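Local coordinates for flagellar motor switch protein FliG (Thermotoga maritima, PDB 5TDY), which probably forms part of the flagellar switch complex, which interacts with chemotaxis proteins and contacts the motor parts that determine the direction of rotation, at residues B[12-17]-B[55-60]; B[26-31]-B[37-42]. All coordinates share one frame; numbering follows the deposited sequence.

Contact 1: B[12-17]-B[55-60]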
loop_
_atom_site.group_PDB
_atom_site.type_symbol
_atom_site.label_atom_id
_atom_site.label_comp_id
_atom_site.label_asym_id
_atom_site.label_seq_id
_atom_site.Cartn_x
_atom_site.Cartn_y
_atom_site.Cartn_z
ATOM N N ALA B 12 2.970 8.912 -2.600
ATOM C CA ALA B 12 1.677 9.076 -3.261
ATOM C C ALA B 12 1.778 8.772 -4.753
ATOM O O ALA B 12 0.862 8.191 -5.337
ATOM C CB ALA B 12 1.136 10.492 -3.037
ATOM N N ALA B 13 2.883 9.166 -5.392
ATOM C CA ALA B 13 3.029 8.909 -6.817
ATOM C C ALA B 13 3.175 7.416 -7.094
ATOM O O ALA B 13 2.602 6.903 -8.063
ATOM C CB ALA B 13 4.223 9.687 -7.377
ATOM N N VAL B 14 3.938 6.707 -6.256
ATOM C CA VAL B 14 4.101 5.270 -6.434
ATOM C C VAL B 14 2.758 4.562 -6.287
ATOM O O VAL B 14 2.431 3.647 -7.059
ATOM C CB VAL B 14 5.160 4.721 -5.454
ATOM C CG1 VAL B 14 5.145 3.178 -5.427
ATOM C CG2 VAL B 14 6.566 5.241 -5.827
ATOM N N LEU B 15 1.936 4.998 -5.325
ATOM C CA LEU B 15 0.649 4.342 -5.127
ATOM C C LEU B 15 -0.243 4.525 -6.343
ATOM O O LEU B 15 -0.870 3.564 -6.815
ATOM C CB LEU B 15 -0.042 4.878 -3.865
ATOM C CG LEU B 15 -1.346 4.209 -3.407
ATOM C CD1 LEU B 15 -1.061 2.804 -2.914
ATOM C CD2 LEU B 15 -2.002 5.021 -2.311
ATOM N N LEU B 16 -0.304 5.749 -6.881
ATOM C CA LEU B 16 -1.185 5.981 -8.022
ATOM C C LEU B 16 -0.680 5.266 -9.271
ATOM O O LEU B 16 -1.481 4.808 -10.089
ATOM C CB LEU B 16 -1.348 7.482 -8.271
ATOM C CG LEU B 16 -2.095 8.210 -7.138
ATOM C CD1 LEU B 16 -1.980 9.703 -7.320
ATOM C CD2 LEU B 16 -3.577 7.775 -7.084
ATOM N N VAL B 17 0.639 5.181 -9.463
ATOM C CA VAL B 17 1.146 4.401 -10.590
ATOM C C VAL B 17 0.752 2.939 -10.430
ATOM O O VAL B 17 0.292 2.298 -11.381
ATOM C CB VAL B 17 2.667 4.583 -10.735
ATOM C CG1 VAL B 17 3.275 3.478 -11.610
ATOM C CG2 VAL B 17 2.985 5.962 -11.356
ATOM N N LYS B 55 6.754 -2.303 -2.918
ATOM C CA LYS B 55 6.316 -3.130 -1.797
ATOM C C LYS B 55 6.240 -2.324 -0.500
ATOM O O LYS B 55 5.293 -2.481 0.278
ATOM C CB LYS B 55 7.273 -4.315 -1.650
ATOM C CG LYS B 55 6.845 -5.403 -0.687
ATOM C CD LYS B 55 7.950 -6.467 -0.596
ATOM C CE LYS B 55 8.045 -7.115 0.813
ATOM N NZ LYS B 55 8.353 -6.169 1.919
ATOM N N GLN B 56 7.228 -1.454 -0.254
ATOM C CA GLN B 56 7.195 -0.603 0.934
ATOM C C GLN B 56 5.983 0.316 0.925
ATOM O O GLN B 56 5.283 0.454 1.939
ATOM C CB GLN B 56 8.464 0.240 1.032
ATOM C CG GLN B 56 9.704 -0.472 1.531
ATOM C CD GLN B 56 10.927 0.433 1.487
ATOM O OE1 GLN B 56 11.918 0.125 0.822
ATOM N NE2 GLN B 56 10.861 1.556 2.195
ATOM N N VAL B 57 5.736 0.986 -0.200
ATOM C CA VAL B 57 4.600 1.899 -0.266
ATOM C C VAL B 57 3.300 1.140 -0.043
ATOM O O VAL B 57 2.431 1.570 0.729
ATOM C CB VAL B 57 4.600 2.657 -1.608
ATOM C CG1 VAL B 57 3.295 3.429 -1.790
ATOM C CG2 VAL B 57 5.796 3.590 -1.686
ATOM N N LEU B 58 3.167 -0.024 -0.672
ATOM C CA LEU B 58 1.928 -0.782 -0.544
ATOM C C LEU B 58 1.708 -1.246 0.894
ATOM O O LEU B 58 0.582 -1.201 1.403
ATOM C CB LEU B 58 1.944 -1.965 -1.510
ATOM C CG LEU B 58 1.784 -1.553 -2.978
ATOM C CD1 LEU B 58 1.832 -2.774 -3.894
ATOM C CD2 LEU B 58 0.491 -0.776 -3.196
ATOM N N GLU B 59 2.779 -1.669 1.577
ATOM C CA GLU B 59 2.647 -2.125 2.967
ATOM C C GLU B 59 2.199 -1.004 3.894
ATOM O O GLU B 59 1.305 -1.202 4.731
ATOM C CB GLU B 59 3.969 -2.715 3.456
ATOM C CG GLU B 59 4.134 -4.144 2.996
ATOM C CD GLU B 59 5.566 -4.562 2.917
ATOM O OE1 GLU B 59 5.820 -5.672 2.405
ATOM O OE2 GLU B 59 6.435 -3.787 3.370
ATOM N N GLU B 60 2.819 0.173 3.775
ATOM C CA GLU B 60 2.408 1.310 4.589
ATOM C C GLU B 60 0.986 1.741 4.249
ATOM O O GLU B 60 0.186 2.028 5.149
ATOM C CB GLU B 60 3.389 2.479 4.406
ATOM C CG GLU B 60 3.080 3.641 5.361
ATOM C CD GLU B 60 3.968 4.875 5.179
ATOM O OE1 GLU B 60 5.044 4.800 4.555
ATOM O OE2 GLU B 60 3.581 5.948 5.685
#

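Contact 2: B[26-31]-B[37-42]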
loop_
_atom_site.group_PDB
_atom_site.type_symbol
_atom_site.label_atom_id
_atom_site.label_comp_id
_atom_site.label_asym_id
_atom_site.label_seq_id
_atom_site.Cartn_x
_atom_site.Cartn_y
_atom_site.Cartn_z
ATOM N N GLN B 26 -9.932 7.724 -11.018
ATOM C CA GLN B 26 -11.088 7.737 -10.124
ATOM C C GLN B 26 -10.707 8.234 -8.728
ATOM O O GLN B 26 -11.437 9.041 -8.130
ATOM C CB GLN B 26 -11.713 6.343 -10.065
ATOM C CG GLN B 26 -12.873 6.169 -9.048
ATOM C CD GLN B 26 -14.108 7.012 -9.352
ATOM O OE1 GLN B 26 -14.315 7.472 -10.483
ATOM N NE2 GLN B 26 -14.941 7.214 -8.336
ATOM N N VAL B 27 -9.564 7.787 -8.200
ATOM C CA VAL B 27 -9.097 8.306 -6.909
ATOM C C VAL B 27 -8.910 9.818 -6.973
ATOM O O VAL B 27 -9.318 10.552 -6.061
ATOM C CB VAL B 27 -7.796 7.600 -6.481
ATOM C CG1 VAL B 27 -7.143 8.330 -5.300
ATOM C CG2 VAL B 27 -8.062 6.150 -6.126
HETATM N N MSE B 28 -8.330 10.316 -8.057
HETATM C CA MSE B 28 -8.010 11.743 -8.130
HETATM C C MSE B 28 -9.204 12.695 -8.210
HETATM O O MSE B 28 -9.082 13.889 -7.896
HETATM C CB MSE B 28 -7.091 11.980 -9.306
HETATM C CG MSE B 28 -5.636 11.902 -8.850
HETATM SE SE MSE B 28 -4.492 11.556 -10.328
HETATM C CE MSE B 28 -3.064 12.795 -9.899
ATOM N N LYS B 29 -10.358 12.171 -8.619
ATOM C CA LYS B 29 -11.588 12.957 -8.578
ATOM C C LYS B 29 -12.023 13.291 -7.157
ATOM O O LYS B 29 -12.893 14.144 -6.977
ATOM C CB LYS B 29 -12.706 12.209 -9.322
ATOM C CG LYS B 29 -12.493 12.208 -10.836
ATOM C CD LYS B 29 -13.255 11.087 -11.530
ATOM C CE LYS B 29 -13.004 11.101 -13.038
ATOM N NZ LYS B 29 -13.830 10.084 -13.756
ATOM N N HIS B 30 -11.415 12.669 -6.149
ATOM C CA HIS B 30 -11.679 13.009 -4.758
ATOM C C HIS B 30 -10.762 14.105 -4.248
ATOM O O HIS B 30 -10.835 14.445 -3.067
ATOM C CB HIS B 30 -11.534 11.772 -3.868
ATOM C CG HIS B 30 -12.543 10.715 -4.161
ATOM N ND1 HIS B 30 -13.742 10.629 -3.488
ATOM C CD2 HIS B 30 -12.551 9.721 -5.080
ATOM C CE1 HIS B 30 -14.442 9.619 -3.973
ATOM N NE2 HIS B 30 -13.742 9.050 -4.938
ATOM N N LEU B 31 -9.902 14.643 -5.109
ATOM C CA LEU B 31 -8.930 15.670 -4.767
ATOM C C LEU B 31 -9.234 16.928 -5.561
ATOM O O LEU B 31 -9.777 16.859 -6.667
ATOM C CB LEU B 31 -7.506 15.203 -5.068
ATOM C CG LEU B 31 -7.157 13.891 -4.353
ATOM C CD1 LEU B 31 -5.815 13.353 -4.803
ATOM C CD2 LEU B 31 -7.165 14.101 -2.836
ATOM N N GLU B 37 -2.919 18.753 -9.905
ATOM C CA GLU B 37 -1.884 19.256 -10.803
ATOM C C GLU B 37 -0.496 18.983 -10.243
ATOM O O GLU B 37 0.431 18.645 -10.991
ATOM C CB GLU B 37 -2.070 20.756 -11.054
ATOM C CG GLU B 37 -3.160 21.101 -12.043
ATOM C CD GLU B 37 -2.691 20.982 -13.478
ATOM O OE1 GLU B 37 -1.646 21.588 -13.810
ATOM O OE2 GLU B 37 -3.360 20.280 -14.270
ATOM N N GLN B 38 -0.334 19.115 -8.929
ATOM C CA GLN B 38 0.955 18.816 -8.329
ATOM C C GLN B 38 1.239 17.326 -8.369
ATOM O O GLN B 38 2.386 16.910 -8.575
ATOM C CB GLN B 38 0.997 19.352 -6.902
ATOM C CG GLN B 38 1.121 20.867 -6.845
ATOM C CD GLN B 38 0.845 21.419 -5.458
ATOM O OE1 GLN B 38 -0.161 22.090 -5.245
ATOM N NE2 GLN B 38 1.740 21.141 -4.512
ATOM N N LEU B 39 0.205 16.504 -8.199
ATOM C CA LEU B 39 0.402 15.062 -8.221
ATOM C C LEU B 39 0.782 14.580 -9.615
ATOM O O LEU B 39 1.655 13.722 -9.751
ATOM C CB LEU B 39 -0.861 14.364 -7.738
ATOM C CG LEU B 39 -1.102 14.141 -6.248
ATOM C CD1 LEU B 39 -2.508 13.557 -6.098
ATOM C CD2 LEU B 39 -0.054 13.182 -5.654
ATOM N N VAL B 40 0.142 15.120 -10.663
ATOM C CA VAL B 40 0.482 14.679 -12.017
ATOM C C VAL B 40 1.914 15.072 -12.351
ATOM O O VAL B 40 2.590 14.366 -13.107
ATOM C CB VAL B 40 -0.511 15.200 -13.091
ATOM C CG1 VAL B 40 -1.933 14.677 -12.849
ATOM C CG2 VAL B 40 -0.521 16.705 -13.170
ATOM N N VAL B 41 2.412 16.170 -11.777
ATOM C CA VAL B 41 3.811 16.536 -11.976
ATOM C C VAL B 41 4.728 15.557 -11.252
ATOM O O VAL B 41 5.780 15.169 -11.776
ATOM C CB VAL B 41 4.056 17.993 -11.528
ATOM C CG1 VAL B 41 5.545 18.258 -11.349
ATOM C CG2 VAL B 41 3.478 18.974 -12.564
ATOM N N GLU B 42 4.364 15.146 -10.034
ATOM C CA GLU B 42 5.169 14.138 -9.346
ATOM C C GLU B 42 5.120 12.805 -10.082
ATOM O O GLU B 42 6.137 12.111 -10.191
ATOM C CB GLU B 42 4.694 13.954 -7.903
ATOM C CG GLU B 42 5.162 15.042 -6.959
ATOM C CD GLU B 42 6.660 14.985 -6.687
ATOM O OE1 GLU B 42 7.183 13.878 -6.387
ATOM O OE2 GLU B 42 7.308 16.054 -6.794
#

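Contact 1: B[12-17]-B[55-60]
Val57 meets the helix of residues 12-17 with both of its methyls, set between Val14 and Leu15. Its CG2 lies 3.8 Å from Val14 CG1, a methyl that also touches Val57 CB at 3.9 Å. The other branch, anti to the backbone N (chi1 170°), also reaches Leu15: Val57 CG1 stands 4.1 Å from the backbone N of Leu15 and 4.2 Å from Leu15 CB, while still lying near Val14 CG1. An alanine at Val57 would take away both methyls and would probably leave Val14 CG1 and the Leu15 backbone facing a gap. Leu58, next along, makes a single methyl contact: its CD2 reaches Leu15 CD1 at 3.9 Å. Leu15 comes to it by a trans first torsion (chi1 -174°) followed by a turn at chi2. Glu59 takes no part across the contact; its OE1 accepts Lys55 NZ at 2.6 Å on the syn lone pair, a salt bridge within one helix. Glu60 instead pairs through OE1 with Lys11. Apolar and aromatic side chains of another protein's chain also pack on Leu15, Val57 and Leu58, consistent with the domain's role in binding the membrane-ring protein FliF. No hydrogen bond joins the two helices, whose axes pass 9.4 Å apart at 92°, a nearly perpendicular packing in the all-helical core of the FliG N-terminal domain.

Contact 2: B[26-31]-B[37-42]
Met28, present as selenomethionine, lays its terminal methyl against the base of Leu39 and the flank of Val40. Met28 CE comes within 3.5 Å of Leu39 CB, tighter than ordinary van der Waals contact, and within 3.7 Å of Val40 CG1. A bend at chi3 (137°) swings CE off the line of the chain to meet these two residues. Met28 CE is also 3.9 Å from Leu39 CD1, so Leu39 meets it with both its first carbon and one branch. That branch has a second partner: Leu31 CD1 sits 3.6 Å from Leu39 CD1, the two side chains crossing at about a right angle. Met28 and Leu31 are the ends of a type I beta turn, closed by Leu31 N donating to Met28 O at 3.0 Å, which brings both side chains to bear on helix 33-44. Leu39 also packs on Ala12 of helix 8-19, linking this corner to the domain interior, and Met28 touches Ile43 farther along helix 33-44. Leu39 and Leu31 are buried, whereas Val40 lies at the exposed margin. Every contact between the segments is carbon on carbon, with neither hydrogen bond nor salt bridge, so it depends on how the carbon side chains fit and shield apolar surface from water.

How the contacts relate
The centres of the two contacts lie about 14 Å apart in one helical domain, contact 1 near the middle of the chain (about 5 Å from its centre) and contact 2 farther out (about 18 Å). In sequence the segments run 12-17, 26-31, 37-42, 55-60, so both partners of contact 2 fall between those of contact 1; segment 26-31 begins on helix 21-28 and runs into a turn, the others lie within helices 8-19, 33-44 and 51-66. Helix 8-19 is the bridge: Leu16 CD2 touches Val27 CG1 at 4.0 Å, and Leu16 CD1 approaches Met28 CE at 4.2 Å. With helix 51-66 also packed on it, it joins both contacts into a continuous apolar core of this FliG N-terminal domain.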